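Local coordinates for UDP-L-Rhamnose Synthase (Acanthamoeba polyphaga mimivirus, PDB 7JID), which binds NADP and a UDP-linked 6-deoxyhexose and probably makes UDP-L-rhamnose, the last step being an NADPH-dependent reduction of a keto sugar, at residues I185-S191 / G220-N225; M192-M198 / N215-P219; I70-E74 / G136-S140; Y106-I112 / K143-D147. All coordinates share one frame; numbering follows the deposited sequence. Where two conformers were deposited one is given.

Interaction 1 (I185-S191 / G220-N225). With AWU ([[(2~{R},3~{S},4~{R},5~{R})-5-[2,4-bis(oxidanylidene)pyrimidin-1-yl]-3,4-bis(oxidanyl)oxolan-2-yl]methoxy-oxidanyl-phosphoryl] [(2~{R},3~{R},4~{R},5~{R},6~{S})-6-methyl-3,4,5-tris(oxidanyl)oxan-2-yl] hydrogen phosphate), chain C.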
# COMPACT_ATOMS: atom_id res chain seq x y z
N ILE A 185 3.41 32.49 2.29
CA ILE A 185 2.09 31.82 2.28
C ILE A 185 1.72 31.57 0.83
O ILE A 185 1.67 32.51 0.04
CB ILE A 185 1.05 32.72 2.98
CG1 ILE A 185 1.42 32.97 4.45
CG2 ILE A 185 -0.34 32.14 2.82
CD1 ILE A 185 1.49 31.75 5.33
N CYS A 186 1.44 30.30 0.52
CA CYS A 186 0.84 29.91 -0.77
C CYS A 186 -0.67 29.92 -0.58
O CYS A 186 -1.18 28.95 -0.00
CB CYS A 186 1.39 28.57 -1.25
SG CYS A 186 0.73 28.13 -2.85
N SER A 187 -1.34 31.04 -0.91
CA SER A 187 -2.79 31.18 -0.62
C SER A 187 -3.62 30.51 -1.72
O SER A 187 -3.67 30.98 -2.87
CB SER A 187 -3.22 32.62 -0.39
OG SER A 187 -4.58 32.73 0.02
N ILE A 188 -4.40 29.50 -1.36
CA ILE A 188 -5.26 28.78 -2.33
C ILE A 188 -6.55 28.39 -1.61
O ILE A 188 -6.48 27.84 -0.51
CB ILE A 188 -4.54 27.53 -2.91
CG1 ILE A 188 -3.25 27.86 -3.69
CG2 ILE A 188 -5.51 26.74 -3.80
CD1 ILE A 188 -2.44 26.65 -4.13
N PRO A 189 -7.74 28.63 -2.20
CA PRO A 189 -9.01 28.20 -1.59
C PRO A 189 -9.02 26.68 -1.40
O PRO A 189 -8.72 25.93 -2.32
CB PRO A 189 -10.09 28.69 -2.56
CG PRO A 189 -9.42 29.84 -3.28
CD PRO A 189 -7.99 29.39 -3.44
N ASN A 190 -9.51 26.23 -0.25
CA ASN A 190 -9.46 24.80 0.10
C ASN A 190 -10.59 24.43 1.06
O ASN A 190 -11.05 25.31 1.84
CB ASN A 190 -8.16 24.52 0.85
CG ASN A 190 -7.06 24.07 -0.07
OD1 ASN A 190 -7.05 22.91 -0.49
ND2 ASN A 190 -6.11 24.98 -0.35
N SER A 191 -10.99 23.17 0.99
CA SER A 191 -11.86 22.52 1.98
C SER A 191 -11.02 22.21 3.21
O SER A 191 -9.97 21.52 3.06
CB SER A 191 -12.52 21.33 1.45
OG SER A 191 -13.51 21.64 0.48
N GLY A 220 -17.84 24.40 1.94
CA GLY A 220 -17.26 25.55 1.24
C GLY A 220 -15.74 25.64 1.35
O GLY A 220 -15.05 24.70 1.80
N LEU A 221 -15.22 26.72 0.78
CA LEU A 221 -13.78 26.98 0.61
C LEU A 221 -13.33 28.20 1.36
O LEU A 221 -14.09 29.20 1.43
CB LEU A 221 -13.54 27.20 -0.89
CG LEU A 221 -13.73 26.00 -1.80
CD1 LEU A 221 -13.61 26.44 -3.26
CD2 LEU A 221 -12.75 24.87 -1.44
N VAL A 222 -12.13 28.15 1.90
CA VAL A 222 -11.45 29.30 2.50
C VAL A 222 -10.01 29.26 2.04
O VAL A 222 -9.43 28.18 1.84
CB VAL A 222 -11.57 29.29 4.03
CG1 VAL A 222 -10.76 28.16 4.66
CG2 VAL A 222 -11.26 30.67 4.59
N SER A 223 -9.41 30.42 1.92
CA SER A 223 -7.97 30.52 1.57
C SER A 223 -7.16 30.91 2.78
O SER A 223 -7.68 31.48 3.74
CB SER A 223 -7.71 31.50 0.46
OG SER A 223 -7.94 32.80 0.94
N HIS A 224 -5.87 30.69 2.65
CA HIS A 224 -4.88 31.12 3.67
C HIS A 224 -5.03 32.63 3.85
O HIS A 224 -4.99 33.11 4.98
CB HIS A 224 -3.48 30.73 3.22
CG HIS A 224 -3.29 29.32 2.78
ND1 HIS A 224 -4.04 28.74 1.76
CD2 HIS A 224 -2.42 28.38 3.19
CE1 HIS A 224 -3.61 27.50 1.56
NE2 HIS A 224 -2.64 27.26 2.44
N ASN A 225 -5.14 33.37 2.75
CA ASN A 225 -5.26 34.83 2.86
C ASN A 225 -6.52 35.21 3.61
O ASN A 225 -6.47 36.16 4.40
CB ASN A 225 -5.20 35.48 1.49
CG ASN A 225 -3.81 35.58 0.91
OD1 ASN A 225 -2.82 35.24 1.55
ND2 ASN A 225 -3.77 35.99 -0.35
PA AWU C . 2.01 21.74 5.71
O1A AWU C . 3.18 21.33 4.90
O2A AWU C . 2.27 22.46 7.03
O3A AWU C . 1.02 20.57 6.27
PB AWU C . 0.81 19.07 5.63
O1B AWU C . 0.51 19.04 4.11
O2B AWU C . 1.93 18.16 6.18
O3B AWU C . -0.58 18.75 6.34
C5' AWU C . -2.25 15.56 6.80
O5' AWU C . -1.54 16.76 7.04
C4' AWU C . -3.70 15.88 6.47
O4' AWU C . -4.42 14.70 6.05
C3' AWU C . -3.72 16.87 5.36
O3' AWU C . -5.03 17.37 5.26
C2' AWU C . -2.85 18.10 5.62
C1' AWU C . -1.51 17.73 6.07
N1 AWU C . 2.37 26.31 3.27
C2 AWU C . 2.68 27.63 2.99
O2 AWU C . 1.77 28.44 2.72
N3 AWU C . 3.97 28.04 3.17
C4 AWU C . 4.97 27.17 3.45
O4 AWU C . 6.16 27.65 3.62
C5 AWU C . 4.66 25.85 3.75
C6 AWU C . 3.36 25.39 3.55
C1C AWU C . 0.97 25.82 3.12
C2C AWU C . 0.77 24.54 2.31
C3C AWU C . -0.52 23.96 2.94
C4C AWU C . -0.39 24.42 4.35
C5C AWU C . -0.04 23.35 5.36
C6' AWU C . -2.10 14.77 8.10
O2' AWU C . -3.40 18.79 6.72
O2C AWU C . 0.59 24.88 0.96
O3C AWU C . -1.67 24.61 2.41
O4C AWU C . 0.66 25.38 4.42
O5C AWU C . 1.10 22.64 4.82
O HOH W 1 -15.74 21.52 2.06
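The imidazole of His224 lies against the backbone of Cys186, whose O sits 3.1 Å above the ring plane, over its centre. At the rim of the same ring, His224 NE2 shares a 2.8 Å hydrogen bond with O3C, a ribose hydroxyl of the bound UDP-sugar, while Cys186 N gives its proton to the uracil O2. Cys186 O thus covers one face in van der Waals contact, while the ligand bond holds the edge. Ile185 closes in beside it, its CG2 3.5 Å from His224 CB.

Ser187 OG stands anti to its own backbone N (chi1 -174°), a rotation that brings it to 2.9 Å from Asn225 N, the donor, in the opening turn of helix 224-234. The N-cap, Ser223, caps a backbone N with its side chain while Glu226 OE1 accepts from Ser223 N, a capping box.

Ahead of the cap, residues 220-222 run antiparallel to 189-191, and Asn190 and Val222 form a single bridge, a hydrogen-bonded pair: Asn190 N reaches Val222 O at 2.9 Å and Val222 N reaches Asn190 O at 3.0 Å. The side chain of Asn190 turns away from this pairing, ND2 to Ile188 O and Asn259, OD1 to Arg163 and Asn260.

Packing thins at the partly exposed Pro189, Leu221 and Gly220: Pro189 CB and Leu221 CB meet at 4.1 Å, although Leu221 CD2 tucks closely against the Asn190-Ser191 peptide. At Gly220 a water takes over: it lies 2.7 Å from Ser191 OG, a hydroxyl also bonded to Leu262 N, and can donate a longer bond to Gly220 O.

Interaction 2 (M192-M198 / N215-P219)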
# COMPACT_ATOMS: atom_id res chain seq x y z
N MET A 192 -11.50 22.59 4.38
CA MET A 192 -10.78 22.38 5.65
C MET A 192 -11.76 21.91 6.73
O MET A 192 -12.92 22.11 6.56
CB MET A 192 -10.05 23.64 6.14
CG MET A 192 -9.39 24.41 5.03
SD MET A 192 -8.22 25.61 5.71
CE MET A 192 -7.56 26.35 4.19
N THR A 193 -11.21 21.34 7.79
CA THR A 193 -11.96 20.70 8.90
C THR A 193 -11.69 21.46 10.18
O THR A 193 -10.55 21.45 10.64
CB THR A 193 -11.53 19.25 9.07
OG1 THR A 193 -11.77 18.52 7.86
CG2 THR A 193 -12.32 18.54 10.15
N ILE A 194 -12.73 22.09 10.77
CA ILE A 194 -12.61 22.68 12.12
C ILE A 194 -12.93 21.59 13.14
O ILE A 194 -14.08 21.17 13.22
CB ILE A 194 -13.49 23.93 12.29
CG1 ILE A 194 -13.09 25.00 11.26
CG2 ILE A 194 -13.31 24.41 13.73
CD1 ILE A 194 -14.00 26.16 11.25
N LEU A 195 -11.90 21.08 13.81
CA LEU A 195 -12.07 19.87 14.66
C LEU A 195 -12.98 20.20 15.85
O LEU A 195 -13.73 19.32 16.23
CB LEU A 195 -10.70 19.36 15.12
CG LEU A 195 -9.87 18.67 14.05
CD1 LEU A 195 -8.51 18.30 14.61
CD2 LEU A 195 -10.57 17.45 13.49
N ASP A 196 -12.93 21.42 16.39
CA ASP A 196 -13.82 21.77 17.53
C ASP A 196 -15.28 21.56 17.13
O ASP A 196 -16.06 21.08 17.94
CB ASP A 196 -13.55 23.17 18.03
CG ASP A 196 -12.10 23.39 18.39
OD1 ASP A 196 -11.77 23.26 19.59
OD2 ASP A 196 -11.31 23.70 17.48
N GLN A 197 -15.64 21.86 15.89
CA GLN A 197 -17.00 21.76 15.37
C GLN A 197 -17.32 20.34 14.92
O GLN A 197 -18.50 19.91 15.05
CB GLN A 197 -17.18 22.79 14.25
CG GLN A 197 -17.18 24.20 14.80
CD GLN A 197 -17.02 25.26 13.75
OE1 GLN A 197 -17.22 24.98 12.56
NE2 GLN A 197 -16.67 26.46 14.18
N MET A 198 -16.36 19.61 14.37
CA MET A 198 -16.71 18.39 13.63
C MET A 198 -16.36 17.13 14.44
O MET A 198 -16.88 16.08 14.09
CB MET A 198 -16.09 18.43 12.23
CG MET A 198 -16.57 19.64 11.47
SD MET A 198 -16.24 19.58 9.68
CE MET A 198 -17.41 18.30 9.21
N ASN A 215 -16.79 12.76 2.94
CA ASN A 215 -16.02 14.03 2.96
C ASN A 215 -16.38 14.74 4.26
O ASN A 215 -17.55 14.86 4.59
CB ASN A 215 -16.33 14.84 1.70
CG ASN A 215 -15.74 14.24 0.45
OD1 ASN A 215 -14.75 13.51 0.49
ND2 ASN A 215 -16.39 14.49 -0.69
N PHE A 216 -15.37 15.15 5.01
CA PHE A 216 -15.53 15.52 6.42
C PHE A 216 -14.78 16.84 6.65
O PHE A 216 -14.01 16.98 7.59
CB PHE A 216 -15.09 14.39 7.33
CG PHE A 216 -15.84 14.44 8.62
CD1 PHE A 216 -17.17 14.07 8.67
CD2 PHE A 216 -15.17 14.75 9.79
CE1 PHE A 216 -17.83 14.08 9.90
CE2 PHE A 216 -15.84 14.79 11.00
CZ PHE A 216 -17.16 14.42 11.04
N THR A 217 -15.11 17.80 5.79
CA THR A 217 -14.69 19.21 5.90
C THR A 217 -15.93 20.09 6.13
O THR A 217 -17.05 19.70 5.73
CB THR A 217 -13.93 19.63 4.65
OG1 THR A 217 -14.74 19.25 3.55
CG2 THR A 217 -12.56 18.98 4.55
N ASN A 218 -15.75 21.28 6.70
CA ASN A 218 -16.84 22.27 6.79
C ASN A 218 -17.24 22.64 5.36
O ASN A 218 -16.38 22.65 4.46
CB ASN A 218 -16.44 23.54 7.53
CG ASN A 218 -16.16 23.39 9.01
OD1 ASN A 218 -15.18 22.76 9.42
ND2 ASN A 218 -17.06 23.96 9.81
N PRO A 219 -18.53 22.85 5.11
CA PRO A 219 -18.95 23.22 3.76
C PRO A 219 -18.18 24.45 3.23
O PRO A 219 -17.95 25.40 4.00
CB PRO A 219 -20.43 23.48 3.90
CG PRO A 219 -20.82 22.51 4.98
CD PRO A 219 -19.67 22.55 6.00
O HOH W 2 -13.90 23.93 4.16
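Phe216 begins the contact with both its backbone and its ring. Its O receives the hydroxyl proton of Thr193 at 2.7 Å from OG1, and that same OG1 is also bonded to Arg163 N. The ring turns to Met198: in one of the two conformers of Met198, so that the contact may hold for only part of the molecules, CE stands over the face, 4.0 Å from the centroid and almost on the normal, with SD further off, a Met-aromatic contact made through the methyl.

Thr217 follows with a smaller share, its CG2 packing 3.4 Å from Thr193 OG1 as the two side chains cross at about a right angle.

Asn218 then does most of the polar work. Its N donates to Met192 O at 3.0 Å. With CG anti to the carbonyl carbon (chi1 -68°), the carboxamide reaches the start of helix 195-207, where OD1 accepts from the N of the N-cap residue Ile194 at 2.9 Å. ND2 gives a proton to Gln197 OE1 at 2.9 Å, the two amide planes standing 72° apart, and has a second partner in Pro275 O. A water accepts from Met192 N and lies within bonding distance of Asn218 O, joining the two backbones.

The contact thereby ties the start of a helix to the loop leaving strand 212-215, the outermost strand on its side of the parallel sheet. Side chains of strand 157-162 pack against Phe216 and Thr193, helix 265-270 packs on Phe216 and Met198, and helix 277-287 packs against Met192, Ile194 and Asn218.

Interaction 3 (I70-E74 / G136-S140). With AWU ([[(2~{R},3~{S},4~{R},5~{R})-5-[2,4-bis(oxidanylidene)pyrimidin-1-yl]-3,4-bis(oxidanyl)oxolan-2-yl]methoxy-oxidanyl-phosphoryl] [(2~{R},3~{R},4~{R},5~{R},6~{S})-6-methyl-3,4,5-tris(oxidanyl)oxan-2-yl] hydrogen phosphate), chain C.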
# COMPACT_ATOMS: atom_id res chain seq x y z
N ILE A 70 4.38 16.38 6.18
CA ILE A 70 4.43 15.15 5.37
C ILE A 70 5.69 15.11 4.53
O ILE A 70 5.98 14.05 3.97
CB ILE A 70 3.17 14.99 4.50
CG1 ILE A 70 3.01 16.16 3.52
CG2 ILE A 70 1.97 14.79 5.41
CD1 ILE A 70 2.11 15.86 2.33
N ASP A 71 6.48 16.19 4.50
CA ASP A 71 7.77 16.12 3.79
C ASP A 71 8.64 15.01 4.39
O ASP A 71 9.55 14.49 3.72
CB ASP A 71 8.48 17.47 3.87
CG ASP A 71 8.03 18.42 2.78
OD1 ASP A 71 7.09 18.06 2.06
OD2 ASP A 71 8.75 19.44 2.57
N TYR A 72 8.39 14.66 5.65
CA TYR A 72 9.13 13.65 6.44
C TYR A 72 9.17 12.38 5.60
O TYR A 72 10.19 11.66 5.58
CB TYR A 72 8.45 13.44 7.78
CG TYR A 72 8.93 12.22 8.52
CD1 TYR A 72 8.19 11.05 8.57
CD2 TYR A 72 10.14 12.25 9.17
CE1 TYR A 72 8.66 9.91 9.21
CE2 TYR A 72 10.62 11.13 9.84
CZ TYR A 72 9.87 9.97 9.89
OH TYR A 72 10.39 8.88 10.53
N LEU A 73 8.05 12.02 4.93
CA LEU A 73 7.93 10.72 4.23
C LEU A 73 8.70 10.67 2.92
O LEU A 73 8.78 9.58 2.36
CB LEU A 73 6.46 10.37 3.96
CG LEU A 73 5.59 10.33 5.21
CD1 LEU A 73 4.12 10.35 4.83
CD2 LEU A 73 5.94 9.11 6.03
N GLU A 74 9.27 11.79 2.44
CA GLU A 74 9.96 11.79 1.13
C GLU A 74 11.41 11.31 1.27
O GLU A 74 12.02 10.98 0.24
CB GLU A 74 9.87 13.18 0.50
CG GLU A 74 8.44 13.68 0.34
CD GLU A 74 7.56 12.80 -0.53
OE1 GLU A 74 8.12 11.92 -1.24
OE2 GLU A 74 6.31 12.98 -0.53
N GLY A 136 0.97 14.10 -5.83
CA GLY A 136 2.16 14.96 -5.73
C GLY A 136 2.91 14.89 -4.42
O GLY A 136 3.94 15.63 -4.25
N SER A 137 2.47 14.07 -3.47
CA SER A 137 3.26 13.77 -2.25
C SER A 137 3.17 12.25 -2.05
O SER A 137 2.14 11.62 -2.41
CB SER A 137 2.81 14.52 -1.03
OG SER A 137 1.50 14.09 -0.65
N SER A 138 4.16 11.66 -1.40
CA SER A 138 4.15 10.21 -1.10
C SER A 138 3.01 9.90 -0.12
O SER A 138 2.32 8.86 -0.28
CB SER A 138 5.49 9.75 -0.62
OG SER A 138 6.43 9.82 -1.70
N TYR A 139 2.78 10.83 0.82
CA TYR A 139 1.63 10.76 1.78
C TYR A 139 0.33 10.63 1.00
O TYR A 139 -0.50 9.73 1.23
CB TYR A 139 1.54 12.02 2.62
CG TYR A 139 0.32 12.07 3.52
CD1 TYR A 139 0.27 11.35 4.71
CD2 TYR A 139 -0.74 12.89 3.20
CE1 TYR A 139 -0.85 11.41 5.52
CE2 TYR A 139 -1.87 12.97 4.03
CZ TYR A 139 -1.90 12.24 5.20
OH TYR A 139 -3.02 12.33 6.00
N SER A 140 0.12 11.54 0.05
CA SER A 140 -1.16 11.63 -0.67
C SER A 140 -1.34 10.36 -1.51
O SER A 140 -2.46 9.81 -1.61
CB SER A 140 -1.31 12.87 -1.49
OG SER A 140 -1.52 14.00 -0.65
PA AWU C . 2.01 21.74 5.71
O1A AWU C . 3.18 21.33 4.90
O2A AWU C . 2.27 22.46 7.03
O3A AWU C . 1.02 20.57 6.27
PB AWU C . 0.81 19.07 5.63
O1B AWU C . 0.51 19.04 4.11
O2B AWU C . 1.93 18.16 6.18
O3B AWU C . -0.58 18.75 6.34
C5' AWU C . -2.25 15.56 6.80
O5' AWU C . -1.54 16.76 7.04
C4' AWU C . -3.70 15.88 6.47
O4' AWU C . -4.42 14.70 6.05
C3' AWU C . -3.72 16.87 5.36
O3' AWU C . -5.03 17.37 5.26
C2' AWU C . -2.85 18.10 5.62
C1' AWU C . -1.51 17.73 6.07
N1 AWU C . 2.37 26.31 3.27
C2 AWU C . 2.68 27.63 2.99
O2 AWU C . 1.77 28.44 2.72
N3 AWU C . 3.97 28.04 3.17
C4 AWU C . 4.97 27.17 3.45
O4 AWU C . 6.16 27.65 3.62
C5 AWU C . 4.66 25.85 3.75
C6 AWU C . 3.36 25.39 3.55
C1C AWU C . 0.97 25.82 3.12
C2C AWU C . 0.77 24.54 2.31
C3C AWU C . -0.52 23.96 2.94
C4C AWU C . -0.39 24.42 4.35
C5C AWU C . -0.04 23.35 5.36
C6' AWU C . -2.10 14.77 8.10
O2' AWU C . -3.40 18.79 6.72
O2C AWU C . 0.59 24.88 0.96
O3C AWU C . -1.67 24.61 2.41
O4C AWU C . 0.66 25.38 4.42
O5C AWU C . 1.10 22.64 4.82
O HOH W 3 4.77 12.96 1.60
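Glu74 bends at chi2 (-60°), bringing its carboxylate to Ser138, while Tyr139, its CG anti to the backbone N (chi1 174°), swings its ring past Ile70 toward the bound sugar. Ser138 and Tyr139 open helix 138-150, with Ser137 at its N-cap; the helix carries the Tyr-x-x-x-Lys motif of short-chain dehydrogenases/reductases, Tyr139 being its tyrosine.

Both carboxylate oxygens grip Ser138: Glu74 OE2 takes Ser138 N through its syn lone pair at 2.7 Å in a nearly straight bond, and OE1 accepts the Ser138 OG proton at the same length, on the syn side but 26° out of the carboxylate plane. A negative charge here probably interacts favourably with the N-terminal end of the helix. Ser137 receives Ser140 N on its OG. A water bonded to Glu74 OE2, Ile70 O and Tyr139 N stitches the 3-10 segment to the helix.

Ile70 CG2 sits over one face of the Tyr139 ring, 4.0 Å from its centroid, in a CH-pi contact. Leu73 CD1 comes at the ring edge, 3.8 Å from Tyr139 CB. Ile70 N also holds the diphosphate oxygen O2B, and Tyr139 OH meets the sugar hydroxyl O4' at 2.8 Å.

Interaction 4 (Y106-I112 / K143-D147). With NAP (NADP nicotinamide-adenine-dinucleotide phosphate), chain D.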
# COMPACT_ATOMS: atom_id res chain seq x y z
N TYR A 106 -12.37 5.12 10.86
CA TYR A 106 -11.04 5.43 10.31
C TYR A 106 -10.99 6.92 9.96
O TYR A 106 -11.70 7.35 9.08
CB TYR A 106 -10.72 4.53 9.12
CG TYR A 106 -9.58 5.04 8.28
CD1 TYR A 106 -8.28 5.07 8.80
CD2 TYR A 106 -9.80 5.44 6.99
CE1 TYR A 106 -7.24 5.56 8.04
CE2 TYR A 106 -8.77 5.95 6.22
CZ TYR A 106 -7.48 5.96 6.73
OH TYR A 106 -6.42 6.47 6.04
N LEU A 107 -10.13 7.67 10.63
CA LEU A 107 -9.92 9.11 10.27
C LEU A 107 -8.89 9.17 9.15
O LEU A 107 -7.71 8.87 9.41
CB LEU A 107 -9.48 9.92 11.47
CG LEU A 107 -9.62 11.44 11.27
CD1 LEU A 107 -11.02 11.84 10.84
CD2 LEU A 107 -9.26 12.18 12.55
N GLY A 108 -9.38 9.35 7.91
CA GLY A 108 -8.53 9.44 6.71
C GLY A 108 -8.30 10.88 6.32
O GLY A 108 -8.18 11.77 7.15
N THR A 109 -8.19 11.08 5.02
CA THR A 109 -7.81 12.38 4.46
C THR A 109 -8.53 12.63 3.14
O THR A 109 -8.69 11.69 2.34
CB THR A 109 -6.28 12.48 4.34
OG1 THR A 109 -5.98 13.79 3.86
CG2 THR A 109 -5.71 11.43 3.41
N GLY A 110 -8.84 13.92 2.92
CA GLY A 110 -9.28 14.36 1.59
C GLY A 110 -8.13 14.96 0.79
O GLY A 110 -8.43 15.41 -0.32
N CYS A 111 -6.87 14.84 1.24
CA CYS A 111 -5.69 15.33 0.46
C CYS A 111 -5.29 14.31 -0.62
O CYS A 111 -4.12 14.04 -0.78
CB CYS A 111 -4.60 15.75 1.42
SG CYS A 111 -5.14 17.30 2.21
N ILE A 112 -6.27 13.76 -1.33
CA ILE A 112 -6.08 12.73 -2.39
C ILE A 112 -6.64 13.27 -3.70
O ILE A 112 -6.63 12.52 -4.70
CB ILE A 112 -6.77 11.43 -1.93
CG1 ILE A 112 -8.28 11.61 -1.79
CG2 ILE A 112 -6.11 10.99 -0.62
CD1 ILE A 112 -9.01 10.38 -1.35
N LYS A 143 -2.16 7.40 0.97
CA LYS A 143 -3.50 7.67 1.56
C LYS A 143 -4.60 7.52 0.51
O LYS A 143 -5.68 7.10 0.89
CB LYS A 143 -3.55 9.02 2.27
CG LYS A 143 -2.84 9.01 3.62
CD LYS A 143 -3.66 8.29 4.72
CE LYS A 143 -3.17 8.47 6.12
NZ LYS A 143 -4.11 7.89 7.10
N GLY A 144 -4.31 7.85 -0.73
CA GLY A 144 -5.28 7.64 -1.81
C GLY A 144 -5.62 6.18 -1.90
O GLY A 144 -6.85 5.80 -1.97
N PHE A 145 -4.62 5.31 -1.91
CA PHE A 145 -4.90 3.87 -1.96
C PHE A 145 -5.59 3.42 -0.69
O PHE A 145 -6.47 2.58 -0.77
CB PHE A 145 -3.63 3.07 -2.25
CG PHE A 145 -3.19 3.25 -3.69
CD1 PHE A 145 -3.96 2.73 -4.71
CD2 PHE A 145 -2.11 4.05 -4.02
CE1 PHE A 145 -3.61 2.92 -6.04
CE2 PHE A 145 -1.73 4.20 -5.34
CZ PHE A 145 -2.50 3.66 -6.34
N THR A 146 -5.21 3.91 0.49
CA THR A 146 -5.95 3.52 1.71
C THR A 146 -7.43 3.89 1.57
O THR A 146 -8.33 3.09 1.93
CB THR A 146 -5.35 4.13 2.97
OG1 THR A 146 -3.97 3.77 2.88
CG2 THR A 146 -6.02 3.61 4.21
N ASP A 147 -7.70 5.03 0.99
CA ASP A 147 -9.08 5.52 0.86
C ASP A 147 -9.84 4.57 -0.07
O ASP A 147 -10.96 4.21 0.26
CB ASP A 147 -9.11 6.93 0.30
CG ASP A 147 -10.53 7.46 0.20
OD1 ASP A 147 -10.97 8.08 1.17
OD2 ASP A 147 -11.11 7.35 -0.91
PA NAP D . -0.30 12.62 15.45
O1A NAP D . -0.36 13.62 16.58
O2A NAP D . 1.04 12.28 14.85
O5B NAP D . -1.01 11.34 16.05
C5B NAP D . -0.87 10.07 15.42
C4B NAP D . -0.87 8.90 16.40
O4B NAP D . -0.90 7.65 15.71
C3B NAP D . 0.40 8.96 17.23
O3B NAP D . -0.09 8.83 18.59
C2B NAP D . 1.16 7.72 16.77
O2B NAP D . 1.77 7.12 17.87
C1B NAP D . 0.08 6.78 16.25
N9A NAP D . 0.44 5.75 15.31
C8A NAP D . 1.01 5.90 14.12
N7A NAP D . 1.16 4.73 13.51
C5A NAP D . 0.68 3.79 14.34
C6A NAP D . 0.59 2.38 14.28
N6A NAP D . 1.04 1.76 13.22
N1A NAP D . 0.05 1.75 15.38
C2A NAP D . -0.40 2.47 16.42
N3A NAP D . -0.34 3.80 16.57
C4A NAP D . 0.19 4.47 15.51
O3 NAP D . -1.22 12.97 14.17
PN NAP D . -2.74 13.54 14.19
O1N NAP D . -2.55 14.82 13.39
O2N NAP D . -3.47 13.41 15.46
O5D NAP D . -3.39 12.57 13.11
C5D NAP D . -4.13 11.37 13.28
C4D NAP D . -4.10 10.62 11.91
O4D NAP D . -5.42 10.47 11.49
C3D NAP D . -3.41 11.48 10.88
O3D NAP D . -3.13 10.75 9.63
C2D NAP D . -4.53 12.55 10.90
O2D NAP D . -4.59 13.51 9.84
C1D NAP D . -5.79 11.73 10.91
P2B NAP D . 3.34 6.90 17.93
O1X NAP D . 3.99 8.17 18.27
O2X NAP D . 3.32 5.95 19.15
O3X NAP D . 3.92 6.26 16.66
O HOH W 4 -7.07 7.48 3.54
O HOH W 5 -9.62 8.47 3.55
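Helix 138-150 packs against one face of the Rossmann-type sheet at strand 103-109, and contributes Lys143, the lysine of the family's Tyr-x-x-x-Lys motif. Lys143 bends at chi2 (-75°) and then runs extended, which lays NZ at the edge of the Tyr106 ring and lets it donate a 2.9 Å hydrogen bond to Tyr106 OH. That phenol oxygen is also bonded to a water lying in the ring plane, 2.8 Å off, which donates a hydrogen bond to Lys143 O; the lysine is therefore met at both its tip and its backbone. Thr146 CG2 leans obliquely on the same phenol, 3.4 Å from OH.

The aliphatic part of Lys143 is pressed close to the strand end: its CB lies only 3.4 Å from Thr109 CG2, tighter than usual for two carbons. The Thr109 hydroxyl is engaged elsewhere: OG1 accepts from Cys111 N at 3.0 Å, an ST turn, and is hydrogen-bonded to O4' of the UDP-sugar. Past this turn Ile112 reaches back to the helix, CG2 resting 3.6 Å from Gly144 N and CD1 meeting the carboxylate carbon of Asp147, CG, at 3.6 Å. Leu107 points the other way and packs on the ribose next to the nicotinamide position of NADP.

The axes of strand segment 106-109 and helix segment 143-147 approach to 8.6 Å, their N-to-C directions 131° apart. Strand 157-162 lies beside the strand, and its Arg161 salt-bridges and its Asn159 hydrogen-bonds the Asp147 carboxylate; helix 79-99 flanks helix 138-150 at Lys143 and Thr146, and Phe145 meets Tyr88 of the second subunit.

Along the chain, interactions 3 and 4 come first and interleave, their segments alternating, and both use helix 138-150; their centres are 13 Å apart and they touch where Ser140 OG meets Cys111 O. Interactions 1 and 2 follow, 2 nested inside the loop that 1 closes, with centres 14 Å apart and Met192 packing on Val222. The pairs are separate: 2 and 3 lie about 23 Å apart between centres. The UDP-sugar spans the gap, held by interaction 1 at its uridine, by 3 at diphosphate and sugar and by 4 at the sugar, where NADP also arrives. The parallel sheet thus carries the cofactor side, while Cys186 and the start of helix 224-234 hold the uridine, interaction 2 packing alongside.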